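Local coordinates for protein multiheme cytochrome cf (Carboxydothermus ferrireducens DSM 11255, PDB 6QVM) that probably passes electrons through a chain of eleven c-type hemes to insoluble iron(III) outside the cell while inserted in the S-layer, at residues K129-L132 against A133-M137; D251-G254 against S255-L258; G525-G528 against A529-A533; K576-S579 against S580-S583; T613-V616 against D617-N621. All blocks are in the same frame, centred on the assembly; numbering follows the deposited sequence.

Contact 1 (K129-L132 against A133-M137); sequences KQRL and AYFLM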
loop_
_atom_site.group_PDB
_atom_site.type_symbol
_atom_site.label_atom_id
_atom_site.label_comp_id
_atom_site.label_asym_id
_atom_site.label_seq_id
_atom_site.Cartn_x
_atom_site.Cartn_y
_atom_site.Cartn_z
ATOM N N LYS A 129 32.894 30.124 23.327
ATOM C CA LYS A 129 31.943 30.363 24.405
ATOM C C LYS A 129 30.942 31.451 24.047
ATOM O O LYS A 129 29.785 31.396 24.479
ATOM C CB LYS A 129 32.710 30.721 25.678
ATOM C CG LYS A 129 31.881 30.766 26.950
ATOM C CD LYS A 129 32.762 30.427 28.136
ATOM C CE LYS A 129 32.080 30.694 29.460
ATOM N NZ LYS A 129 32.970 30.290 30.581
ATOM N N GLN A 130 31.353 32.437 23.248
ATOM C CA GLN A 130 30.444 33.534 22.943
ATOM C C GLN A 130 29.466 33.156 21.837
ATOM O O GLN A 130 28.303 33.566 21.879
ATOM C CB GLN A 130 31.225 34.794 22.568
ATOM C CG GLN A 130 32.007 34.703 21.262
ATOM C CD GLN A 130 32.746 35.980 20.937
ATOM O OE1 GLN A 130 32.148 37.049 20.830
ATOM N NE2 GLN A 130 34.062 35.879 20.793
ATOM N N ARG A 131 29.900 32.367 20.855
ATOM C CA ARG A 131 28.963 31.992 19.806
ATOM C C ARG A 131 28.098 30.806 20.210
ATOM O O ARG A 131 27.021 30.611 19.637
ATOM C CB ARG A 131 29.704 31.730 18.496
ATOM C CG ARG A 131 29.593 32.931 17.561
ATOM C CD ARG A 131 30.349 32.816 16.263
ATOM N NE ARG A 131 29.611 32.121 15.205
ATOM C CZ ARG A 131 28.469 32.548 14.663
ATOM N NH1 ARG A 131 27.892 31.856 13.691
ATOM N NH2 ARG A 131 27.894 33.664 15.085
ATOM N N LEU A 132 28.533 30.017 21.195
ATOM C CA LEU A 132 27.614 29.069 21.815
ATOM C C LEU A 132 26.470 29.801 22.500
ATOM O O LEU A 132 25.314 29.374 22.419
ATOM C CB LEU A 132 28.350 28.180 22.815
ATOM C CG LEU A 132 27.449 27.266 23.657
ATOM C CD1 LEU A 132 26.750 26.234 22.776
ATOM C CD2 LEU A 132 28.232 26.587 24.773
ATOM N N ALA A 133 26.775 30.908 23.186
ATOM C CA ALA A 133 25.726 31.704 23.814
ATOM C C ALA A 133 24.797 32.317 22.775
ATOM O O ALA A 133 23.602 32.494 23.039
ATOM C CB ALA A 133 26.346 32.793 24.688
ATOM N N TYR A 134 25.323 32.643 21.594
ATOM C CA TYR A 134 24.493 33.172 20.516
ATOM C C TYR A 134 23.587 32.089 19.944
ATOM O O TYR A 134 22.361 32.251 19.892
ATOM C CB TYR A 134 25.386 33.770 19.430
ATOM C CG TYR A 134 24.656 34.267 18.202
ATOM C CD1 TYR A 134 23.759 35.328 18.281
ATOM C CD2 TYR A 134 24.891 33.696 16.954
ATOM C CE1 TYR A 134 23.102 35.793 17.152
ATOM C CE2 TYR A 134 24.243 34.153 15.822
ATOM C CZ TYR A 134 23.351 35.200 15.925
ATOM O OH TYR A 134 22.705 35.654 14.797
ATOM N N PHE A 135 24.180 30.967 19.514
ATOM C CA PHE A 135 23.393 29.844 19.009
ATOM C C PHE A 135 22.336 29.420 20.019
ATOM O O PHE A 135 21.223 29.036 19.644
ATOM C CB PHE A 135 24.298 28.656 18.678
ATOM C CG PHE A 135 25.236 28.898 17.544
ATOM C CD1 PHE A 135 24.922 29.802 16.544
ATOM C CD2 PHE A 135 26.431 28.209 17.469
ATOM C CE1 PHE A 135 25.797 30.019 15.489
ATOM C CE2 PHE A 135 27.309 28.418 16.410
ATOM C CZ PHE A 135 26.991 29.326 15.422
ATOM N N LEU A 136 22.670 29.481 21.310
ATOM C CA LEU A 136 21.703 29.118 22.340
ATOM C C LEU A 136 20.540 30.100 22.390
ATOM O O LEU A 136 19.408 29.709 22.699
ATOM C CB LEU A 136 22.391 29.047 23.701
ATOM C CG LEU A 136 21.557 28.428 24.820
ATOM C CD1 LEU A 136 21.153 27.008 24.463
ATOM C CD2 LEU A 136 22.333 28.453 26.114
ATOM N N MET A 137 20.796 31.371 22.084
ATOM C CA MET A 137 19.720 32.353 22.063
ATOM C C MET A 137 18.777 32.103 20.893
ATOM O O MET A 137 17.552 32.163 21.047
ATOM C CB MET A 137 20.305 33.761 21.998
ATOM C CG MET A 137 19.272 34.843 21.797
ATOM S SD MET A 137 20.018 36.361 21.182
ATOM C CE MET A 137 20.605 35.813 19.584
#

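Contact 2 (D251-G254 against S255-L258); sequences DFFG and SMLL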
loop_
_atom_site.group_PDB
_atom_site.type_symbol
_atom_site.label_atom_id
_atom_site.label_comp_id
_atom_site.label_asym_id
_atom_site.label_seq_id
_atom_site.Cartn_x
_atom_site.Cartn_y
_atom_site.Cartn_z
ATOM N N ASP A 251 -1.473 25.519 -5.986
ATOM C CA ASP A 251 -0.094 25.848 -6.349
ATOM C C ASP A 251 0.690 24.624 -6.812
ATOM O O ASP A 251 1.740 24.773 -7.445
ATOM C CB ASP A 251 0.624 26.524 -5.171
ATOM C CG ASP A 251 0.494 25.744 -3.874
ATOM O OD1 ASP A 251 1.012 24.610 -3.800
ATOM O OD2 ASP A 251 -0.127 26.274 -2.927
ATOM N N PHE A 252 0.194 23.422 -6.515
ATOM C CA PHE A 252 0.849 22.193 -6.954
ATOM C C PHE A 252 0.933 22.100 -8.473
ATOM O O PHE A 252 1.856 21.474 -9.008
ATOM C CB PHE A 252 0.092 20.995 -6.376
ATOM C CG PHE A 252 0.517 19.658 -6.925
ATOM C CD1 PHE A 252 1.630 19.003 -6.420
ATOM C CD2 PHE A 252 -0.218 19.043 -7.929
ATOM C CE1 PHE A 252 2.005 17.768 -6.911
ATOM C CE2 PHE A 252 0.151 17.810 -8.420
ATOM C CZ PHE A 252 1.261 17.169 -7.908
ATOM N N PHE A 253 -0.008 22.715 -9.185
ATOM C CA PHE A 253 -0.070 22.595 -10.634
ATOM C C PHE A 253 0.630 23.734 -11.365
ATOM O O PHE A 253 0.577 23.777 -12.596
ATOM C CB PHE A 253 -1.531 22.507 -11.094
ATOM C CG PHE A 253 -2.256 21.294 -10.578
ATOM C CD1 PHE A 253 -2.195 20.090 -11.260
ATOM C CD2 PHE A 253 -3.002 21.360 -9.413
ATOM C CE1 PHE A 253 -2.858 18.973 -10.785
ATOM C CE2 PHE A 253 -3.671 20.249 -8.936
ATOM C CZ PHE A 253 -3.596 19.052 -9.621
ATOM N N GLY A 254 1.292 24.639 -10.655
ATOM C CA GLY A 254 1.965 25.736 -11.335
ATOM C C GLY A 254 0.991 26.578 -12.134
ATOM O O GLY A 254 -0.059 27.001 -11.640
ATOM N N SER A 255 1.340 26.827 -13.396
ATOM C CA SER A 255 0.536 27.663 -14.277
ATOM C C SER A 255 -0.101 26.879 -15.418
ATOM O O SER A 255 -0.561 27.486 -16.389
ATOM C CB SER A 255 1.373 28.818 -14.821
ATOM O OG SER A 255 2.670 28.378 -15.174
ATOM N N MET A 256 -0.164 25.546 -15.316
ATOM C CA MET A 256 -0.710 24.745 -16.408
ATOM C C MET A 256 -2.226 24.623 -16.364
ATOM O O MET A 256 -2.799 23.980 -17.249
ATOM C CB MET A 256 -0.088 23.342 -16.426
ATOM C CG MET A 256 -0.204 22.595 -15.120
ATOM S SD MET A 256 -0.470 20.832 -15.305
ATOM C CE MET A 256 -2.226 20.803 -15.641
ATOM N N LEU A 257 -2.883 25.210 -15.365
ATOM C CA LEU A 257 -4.338 25.207 -15.351
ATOM C C LEU A 257 -4.934 26.312 -16.210
ATOM O O LEU A 257 -6.154 26.336 -16.398
ATOM C CB LEU A 257 -4.848 25.323 -13.914
ATOM C CG LEU A 257 -4.419 24.135 -13.056
ATOM C CD1 LEU A 257 -4.964 24.229 -11.640
ATOM C CD2 LEU A 257 -4.852 22.846 -13.734
ATOM N N LEU A 258 -4.100 27.212 -16.732
ATOM C CA LEU A 258 -4.528 28.297 -17.611
ATOM C C LEU A 258 -5.667 29.090 -16.971
ATOM O O LEU A 258 -6.769 29.197 -17.506
ATOM C CB LEU A 258 -4.916 27.750 -18.987
ATOM C CG LEU A 258 -3.848 26.851 -19.616
ATOM C CD1 LEU A 258 -4.298 26.327 -20.968
ATOM C CD2 LEU A 258 -2.518 27.589 -19.723
#

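Contact 3 (G525-G528 against A529-A533); sequences GQLG and ASFTA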
loop_
_atom_site.group_PDB
_atom_site.type_symbol
_atom_site.label_atom_id
_atom_site.label_comp_id
_atom_site.label_asym_id
_atom_site.label_seq_id
_atom_site.Cartn_x
_atom_site.Cartn_y
_atom_site.Cartn_z
ATOM N N GLY A 525 -5.343 -21.005 -28.062
ATOM C CA GLY A 525 -5.404 -21.996 -29.120
ATOM C C GLY A 525 -4.221 -22.936 -29.184
ATOM O O GLY A 525 -3.916 -23.461 -30.257
ATOM N N GLN A 526 -3.536 -23.153 -28.065
ATOM C CA GLN A 526 -2.341 -23.994 -28.004
ATOM C C GLN A 526 -2.581 -25.097 -26.978
ATOM O O GLN A 526 -2.405 -24.886 -25.774
ATOM C CB GLN A 526 -1.106 -23.169 -27.650
ATOM C CG GLN A 526 -0.813 -22.029 -28.609
ATOM C CD GLN A 526 0.541 -21.395 -28.367
ATOM O OE1 GLN A 526 1.562 -22.080 -28.331
ATOM N NE2 GLN A 526 0.555 -20.079 -28.194
ATOM N N LEU A 527 -2.964 -26.280 -27.461
ATOM C CA LEU A 527 -3.298 -27.381 -26.568
ATOM C C LEU A 527 -2.077 -28.171 -26.116
ATOM O O LEU A 527 -2.137 -28.835 -25.077
ATOM C CB LEU A 527 -4.301 -28.315 -27.246
ATOM C CG LEU A 527 -5.619 -27.628 -27.604
ATOM C CD1 LEU A 527 -6.618 -28.627 -28.158
ATOM C CD2 LEU A 527 -6.187 -26.907 -26.390
ATOM N N GLY A 528 -0.979 -28.114 -26.862
ATOM C CA GLY A 528 0.218 -28.832 -26.473
ATOM C C GLY A 528 0.716 -29.791 -27.533
ATOM O O GLY A 528 -0.014 -30.129 -28.469
ATOM N N ALA A 529 1.966 -30.238 -27.382
ATOM C CA ALA A 529 2.602 -31.065 -28.401
ATOM C C ALA A 529 1.820 -32.347 -28.659
ATOM O O ALA A 529 1.573 -32.704 -29.814
ATOM C CB ALA A 529 4.042 -31.378 -27.995
ATOM N N SER A 530 1.411 -33.047 -27.595
ATOM C CA SER A 530 0.800 -34.364 -27.743
ATOM C C SER A 530 -0.515 -34.344 -28.514
ATOM O O SER A 530 -1.046 -35.414 -28.820
ATOM C CB SER A 530 0.577 -35.005 -26.369
ATOM O OG SER A 530 -0.646 -34.567 -25.812
ATOM N N PHE A 531 -1.062 -33.169 -28.822
ATOM C CA PHE A 531 -2.228 -33.099 -29.693
ATOM C C PHE A 531 -1.840 -33.010 -31.158
ATOM O O PHE A 531 -2.731 -32.941 -32.017
ATOM C CB PHE A 531 -3.115 -31.919 -29.298
ATOM C CG PHE A 531 -3.836 -32.122 -27.985
ATOM C CD1 PHE A 531 -3.152 -32.037 -26.782
ATOM C CD2 PHE A 531 -5.189 -32.405 -27.954
ATOM C CE1 PHE A 531 -3.808 -32.234 -25.579
ATOM C CE2 PHE A 531 -5.847 -32.595 -26.763
ATOM C CZ PHE A 531 -5.161 -32.510 -25.574
ATOM N N THR A 532 -0.534 -33.028 -31.449
ATOM C CA THR A 532 -0.049 -33.106 -32.821
ATOM C C THR A 532 -0.636 -34.304 -33.554
ATOM O O THR A 532 -1.148 -34.157 -34.672
ATOM C CB THR A 532 1.496 -33.136 -32.826
ATOM O OG1 THR A 532 1.996 -32.201 -33.786
ATOM C CG2 THR A 532 2.073 -34.522 -33.117
ATOM N N ALA A 533 -0.677 -35.470 -32.896
ATOM C CA ALA A 533 -1.005 -36.696 -33.615
ATOM C C ALA A 533 -2.456 -36.690 -34.072
ATOM O O ALA A 533 -2.809 -37.377 -35.032
ATOM C CB ALA A 533 -0.703 -37.920 -32.738
#

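Contact 4 (K576-S579 against S580-S583); sequences KNDS and SLGS. With GOL (glycerol), chain Q.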
loop_
_atom_site.group_PDB
_atom_site.type_symbol
_atom_site.label_atom_id
_atom_site.label_comp_id
_atom_site.label_asym_id
_atom_site.label_seq_id
_atom_site.Cartn_x
_atom_site.Cartn_y
_atom_site.Cartn_z
ATOM N N LYS A 576 -26.672 -4.388 -0.824
ATOM C CA LYS A 576 -28.055 -4.047 -0.515
ATOM C C LYS A 576 -28.363 -4.170 0.975
ATOM O O LYS A 576 -29.181 -3.406 1.502
ATOM C CB LYS A 576 -29.001 -4.935 -1.325
ATOM C CG LYS A 576 -30.464 -4.568 -1.197
ATOM C CD LYS A 576 -31.347 -5.571 -1.929
ATOM C CE LYS A 576 -32.817 -5.221 -1.770
ATOM N NZ LYS A 576 -33.683 -6.046 -2.653
ATOM N N ASN A 577 -27.718 -5.104 1.672
ATOM C CA ASN A 577 -28.046 -5.408 3.061
ATOM C C ASN A 577 -26.977 -4.918 4.036
ATOM O O ASN A 577 -26.758 -5.537 5.080
ATOM C CB ASN A 577 -28.270 -6.909 3.235
ATOM C CG ASN A 577 -29.354 -7.445 2.322
ATOM O OD1 ASN A 577 -29.176 -8.473 1.672
ATOM N ND2 ASN A 577 -30.480 -6.740 2.252
ATOM N N ASP A 578 -26.313 -3.805 3.719
ATOM C CA ASP A 578 -25.231 -3.267 4.546
ATOM C C ASP A 578 -25.513 -1.790 4.810
ATOM O O ASP A 578 -25.259 -0.942 3.949
ATOM C CB ASP A 578 -23.871 -3.465 3.876
ATOM C CG ASP A 578 -22.709 -3.101 4.788
ATOM O OD1 ASP A 578 -22.943 -2.553 5.889
ATOM O OD2 ASP A 578 -21.553 -3.366 4.400
ATOM N N SER A 579 -26.027 -1.486 6.004
ATOM C CA SER A 579 -26.377 -0.113 6.351
ATOM C C SER A 579 -25.168 0.741 6.716
ATOM O O SER A 579 -25.304 1.964 6.820
ATOM C CB SER A 579 -27.381 -0.103 7.506
ATOM O OG SER A 579 -26.940 -0.936 8.566
ATOM N N SER A 580 -23.995 0.133 6.914
ATOM C CA SER A 580 -22.790 0.927 7.118
ATOM C C SER A 580 -22.395 1.695 5.861
ATOM O O SER A 580 -21.592 2.632 5.947
ATOM C CB SER A 580 -21.636 0.027 7.565
ATOM O OG SER A 580 -21.193 -0.788 6.497
ATOM N N LEU A 581 -22.956 1.329 4.706
ATOM C CA LEU A 581 -22.626 1.968 3.440
ATOM C C LEU A 581 -23.360 3.286 3.218
ATOM O O LEU A 581 -23.072 3.970 2.229
ATOM C CB LEU A 581 -22.933 1.020 2.279
ATOM C CG LEU A 581 -22.206 -0.325 2.250
ATOM C CD1 LEU A 581 -22.609 -1.106 1.009
ATOM C CD2 LEU A 581 -20.702 -0.133 2.292
ATOM N N GLY A 582 -24.297 3.643 4.095
ATOM C CA GLY A 582 -25.028 4.889 3.933
ATOM C C GLY A 582 -25.835 4.919 2.649
ATOM O O GLY A 582 -26.537 3.961 2.297
ATOM N N SER A 583 -25.723 6.036 1.923
ATOM C CA SER A 583 -26.479 6.219 0.691
ATOM C C SER A 583 -25.970 5.357 -0.459
ATOM O O SER A 583 -26.612 5.329 -1.514
ATOM C CB SER A 583 -26.462 7.691 0.273
ATOM O OG SER A 583 -25.146 8.115 -0.022
HETATM C C1 GOL Q . -18.180 -3.302 5.729
HETATM O O1 GOL Q . -19.527 -3.637 5.914
HETATM C C2 GOL Q . -18.152 -2.040 4.835
HETATM O O2 GOL Q . -18.196 -0.851 5.596
HETATM C C3 GOL Q . -16.838 -2.180 4.032
HETATM O O3 GOL Q . -17.036 -1.490 2.829
#

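Contact 5 (T613-V616 against D617-N621); sequences TDKV and DTRVN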
loop_
_atom_site.group_PDB
_atom_site.type_symbol
_atom_site.label_atom_id
_atom_site.label_comp_id
_atom_site.label_asym_id
_atom_site.label_seq_id
_atom_site.Cartn_x
_atom_site.Cartn_y
_atom_site.Cartn_z
ATOM N N THR A 613 -24.435 -20.944 -28.193
ATOM C CA THR A 613 -24.156 -21.563 -26.900
ATOM C C THR A 613 -24.917 -22.875 -26.727
ATOM O O THR A 613 -24.335 -23.875 -26.298
ATOM C CB THR A 613 -24.467 -20.584 -25.767
ATOM O OG1 THR A 613 -23.231 -20.129 -25.192
ATOM C CG2 THR A 613 -25.325 -21.238 -24.688
ATOM N N ASP A 614 -26.203 -22.904 -27.093
ATOM C CA ASP A 614 -26.934 -24.168 -27.098
ATOM C C ASP A 614 -26.263 -25.157 -28.035
ATOM O O ASP A 614 -25.983 -26.301 -27.663
ATOM C CB ASP A 614 -28.385 -23.953 -27.531
ATOM C CG ASP A 614 -29.173 -23.082 -26.571
ATOM O OD1 ASP A 614 -28.818 -23.031 -25.379
ATOM O OD2 ASP A 614 -30.164 -22.459 -27.017
ATOM N N LYS A 615 -25.974 -24.706 -29.253
ATOM C CA LYS A 615 -25.401 -25.556 -30.287
ATOM C C LYS A 615 -24.080 -26.180 -29.856
ATOM O O LYS A 615 -23.730 -27.267 -30.326
ATOM C CB LYS A 615 -25.264 -24.725 -31.559
ATOM C CG LYS A 615 -24.409 -25.299 -32.656
ATOM C CD LYS A 615 -24.298 -24.279 -33.776
ATOM C CE LYS A 615 -23.331 -24.727 -34.855
ATOM N NZ LYS A 615 -21.933 -24.775 -34.351
ATOM N N VAL A 616 -23.344 -25.528 -28.959
ATOM C CA VAL A 616 -22.110 -26.116 -28.450
ATOM C C VAL A 616 -22.400 -27.046 -27.274
ATOM O O VAL A 616 -21.840 -28.139 -27.203
ATOM C CB VAL A 616 -21.093 -25.014 -28.084
ATOM C CG1 VAL A 616 -19.849 -25.622 -27.434
ATOM C CG2 VAL A 616 -20.707 -24.245 -29.331
ATOM N N ASP A 617 -23.281 -26.639 -26.350
ATOM C CA ASP A 617 -23.671 -27.514 -25.242
ATOM C C ASP A 617 -24.232 -28.832 -25.757
ATOM O O ASP A 617 -23.864 -29.909 -25.279
ATOM C CB ASP A 617 -24.696 -26.813 -24.348
ATOM C CG ASP A 617 -24.110 -25.626 -23.605
ATOM O OD1 ASP A 617 -22.897 -25.654 -23.288
ATOM O OD2 ASP A 617 -24.867 -24.668 -23.340
ATOM N N THR A 618 -25.149 -28.756 -26.721
ATOM C CA THR A 618 -25.709 -29.935 -27.369
ATOM C C THR A 618 -24.613 -30.887 -27.824
ATOM O O THR A 618 -24.604 -32.071 -27.470
ATOM C CB THR A 618 -26.555 -29.499 -28.567
ATOM O OG1 THR A 618 -27.679 -28.753 -28.101
ATOM C CG2 THR A 618 -27.005 -30.704 -29.369
ATOM N N ARG A 619 -23.643 -30.354 -28.566
ATOM C CA ARG A 619 -22.680 -31.218 -29.240
ATOM C C ARG A 619 -21.714 -31.874 -28.265
ATOM O O ARG A 619 -21.264 -32.995 -28.519
ATOM C CB ARG A 619 -21.926 -30.436 -30.316
ATOM C CG ARG A 619 -22.771 -30.118 -31.547
ATOM C CD ARG A 619 -21.950 -29.382 -32.596
ATOM N NE ARG A 619 -20.806 -30.178 -33.043
ATOM C CZ ARG A 619 -19.865 -29.747 -33.880
ATOM N NH1 ARG A 619 -19.916 -28.510 -34.360
ATOM N NH2 ARG A 619 -18.877 -30.560 -34.245
ATOM N N VAL A 620 -21.376 -31.210 -27.156
ATOM C CA VAL A 620 -20.494 -31.869 -26.195
ATOM C C VAL A 620 -21.257 -32.919 -25.396
ATOM O O VAL A 620 -20.733 -34.007 -25.140
ATOM C CB VAL A 620 -19.788 -30.861 -25.263
ATOM C CG1 VAL A 620 -18.465 -30.415 -25.859
ATOM C CG2 VAL A 620 -20.677 -29.674 -24.927
ATOM N N ASN A 621 -22.499 -32.625 -24.999
ATOM C CA ASN A 621 -23.271 -33.587 -24.215
ATOM C C ASN A 621 -23.472 -34.892 -24.975
ATOM O O ASN A 621 -23.320 -35.980 -24.409
ATOM C CB ASN A 621 -24.617 -32.986 -23.821
ATOM C CG ASN A 621 -24.503 -31.994 -22.681
ATOM O OD1 ASN A 621 -23.611 -32.095 -21.840
ATOM N ND2 ASN A 621 -25.421 -31.040 -22.639
#

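Contact 1 (K129-L132 against A133-M137)
Arg131 and Phe135 meet one turn apart on the alpha helix 129-139, where Phe135 N donates to Arg131 O at 2.9 Å with an almost straight N-H angle of 175°. The same i to i+4 pattern joins Leu136 N to Leu132 O at 2.9 Å and Tyr134 N to Gln130 O at 3.1 Å; the first bond of the series, from Ala133 N to Lys129 O, is weak. The repeating geometry is that of a regular helix, one that probably belongs to the S-layer-binding part of this cytochrome.

The tight side carries Leu132 and Leu136. Each swings CG anti to the backbone N (chi1 173° in Leu132), which turns both branched ends the same way; they touch Phe109 of helix 102-113 and Ala205 of helix 199-212. Leu136 CB also presses on Leu132 O at 3.2 Å.

The looser side is partly exposed and holds Gln130, Arg131 and Tyr134. Arg131, bent at its third torsion, carries its guanidinium forward alongside Tyr134 and Phe135, and its NE makes a salt bridge with Glu102. Tyr134 runs in the same direction, CD2 lying 3.5 Å from Arg131 NH2, in an oblique approach. Phe135 lies between the two regimes: it is buried against Val106, yet its far rim reaches the arginine. The two planes stand steeply to each other, 75° apart, and the ring's leading atom, Phe135 CZ, comes over one face of the guanidinium, 3.2 Å from Arg131 NH1.

Contact 2 (D251-G254 against S255-L258)
Phe253 to Met256 form a type II' beta turn, closed by a weak bond of 3.3 Å from Met256 N to Phe253 O, whose place in the model is doubtful, and a type I turn from Ser255 to Leu258 follows at once. Gly254 occupies the second position of the first turn with phi 60° and psi -131°, a region that favours glycine; a CB there would collide with Ser255 N.

Among the side chains the contact is apolar. Phe253 CB lies 3.9 Å from Leu257 CG and equally far from Leu257 CD1, the leucine methyl approaching the start of the phenylalanine ring obliquely. The two overlapping turns place these side chains in the loop between strands 247-248 and 270-275 of an antiparallel sheet, and both lean on it: Phe253 touches Val273 and Leu280, while Leu257 touches Leu280 and Phe282. Within the first half of the loop, Phe252 CD2 stands 3.6 Å above the centre of one face of the Phe253 ring.

Met256 takes the more exposed flank. Its chain bends at the second and third torsions, and Met256 CG, itself doubtfully placed, lies 4.2 Å from Phe253 CB.

Contact 3 (G525-G528 against A529-A533)
Leu527 and Phe531 face each other across the entry into a short 3-10 segment, 529-531, that starts soon after helix 519-524 is ended by a Schellman motif with Gly525 as its C-prime residue.

Between the two segments the hydrogen bonding is by backbone atoms. Phe531 N donates to Gly528 O at 3.2 Å, an i to i+3 bond in keeping with 3-10 geometry, and it arrives from above the carbonyl plane, 51° out of it. One residue on, Thr532 N repeats the spacing with Ala529 O at 2.7 Å. Gly528 itself has a positive phi, and a CB there would jam against the preceding carbonyl O. The hydroxyl of Ser530 bonds elsewhere, to Ala508 N.

The apolar part is a CH-pi contact. Leu527 CB lies over one face of the Phe531 ring, 4.0 Å from its centroid and 17° off the normal, and the two side chains cross at about a right angle. In Phe531 the ring carbon CG is set anti to the carbonyl carbon (chi1 -71°), which turns the ring back toward Leu527. Both residues also touch Ile536; in addition, Phe531 packs on Leu646 and Ile649 of helix 641-652, Leu527 on Leu663 and Leu667 of helix 661-672. Replacing Phe531 by an alanine would probably open a gap beside Leu527 and leave this loop poorly packed against helix 641-652.

Farther along the leucine, the methyl CD1 of Leu527 reaches Phe531 CD2 at 4.0 Å.

Contact 4 (K576-S579 against S580-S583)
An Asx turn leads from the end of helix 573-576 into a short 3-10 segment: Asp578 OD1 accepts from Ser580 N, two residues ahead, at 3.1 Å. The same oxygen takes the hydroxyl of Ser580, OG to OD1 2.6 Å, on its syn side and 34° out of the carboxylate plane. Both donors come from one face of that plane, which restricts the rotation of the carboxylate. Asp578 reaches forward because its CG is anti to the backbone N (chi1 -172°), and Ser580 OG is folded back to meet it.

The second oxygen, Asp578 OD2, is held in addition by O1 of a glycerol, probably from the crystallisation liquor, which donates to it at 2.5 Å; glycerol O2 donates to Ser580 OG at 3.1 Å, and Glu384 O holds the glycerol further. An alanine in place of Asp578 would probably leave Ser580 N and OG without their shared acceptor and the hydroxyl less firmly oriented.

On the apolar flank, Leu581 CG lies 3.9 Å from Asp578 CB, and the leucine is buried against Ile328 and Glu388. Weak backbone bonds, Leu581 N to Asp578 O and Gly582 N to Ser579 O, set up i to i+3 spacing. A side-chain oxygen accepting from the N-H two residues ahead, followed by this spacing, typifies an Asx turn opening a 3-10 segment.

Contact 5 (T613-V616 against D617-N621)
Thr618 grips the carbonyl oxygen of Asp614 twice. Thr618 N approaches nearly along the C=O axis at 2.8 Å, while Thr618 OG1 donates to the same Asp614 O at 3.0 Å from above the carbonyl plane, 54° out of it. The hydroxyl can reach back because OG1 lies anti to its own carbonyl carbon and beside the backbone N (chi1 -65°). Two neighbouring i to i+4 bonds are also well formed: Asp617 N to Thr613 O at 3.0 Å, nearly straight at 172°, and Val620 N to Val616 O at 3.1 Å.

Several side chains lie back along this turn of the helix. Asp617 runs alongside Thr613, pointing the same way, and brings its OD2 to 3.1 Å from Thr613 O, a fellow acceptor to which it does not bond. Val620 CG2 comes to 3.0 Å from Val616 O, a tight fit, and Arg619 CG lies 3.2 Å from Lys615 O.

The next shell positions the charged ends. Lys615 NZ and Arg619 NH1 stand 4.2 Å apart, with the ammonium near the plane of the guanidinium at its edge. Their like charges are probably offset by carboxylates of helix 661-672, where Lys615 pairs with Glu665 and Arg619 with both Asp669 and Glu672. Val616 and Val620 rest on Val650 of helix 641-652, and Thr613 and Asp617 touch His656 in the loop between those two helices. Buried valines one turn apart, flanked by basic residues bridged to acidic ones of a neighbouring helix, are characteristic of an amphipathic helix packed into a helical bundle.

How the contacts relate
The five contacts follow one another along the chain without touching. Contacts 3 and 5 lie on the same side of the chain's centre, centres 23 Å apart and nearest atoms about 12 Å apart; both pack against helices 641-652 and 661-672. Contact 1 sits across the chain's centre, 84 Å from contact 3 and 92 Å from contact 5 between centres. A heme lies about 6 Å from the side chain of Thr613. The side chain of Leu581 is about 7 Å from a heme, that of Asp578 about 8 Å from a calcium ion. The side chain of Phe253 is about 10 Å from a heme. The side chain of Leu527 is about 12 Å from a heme.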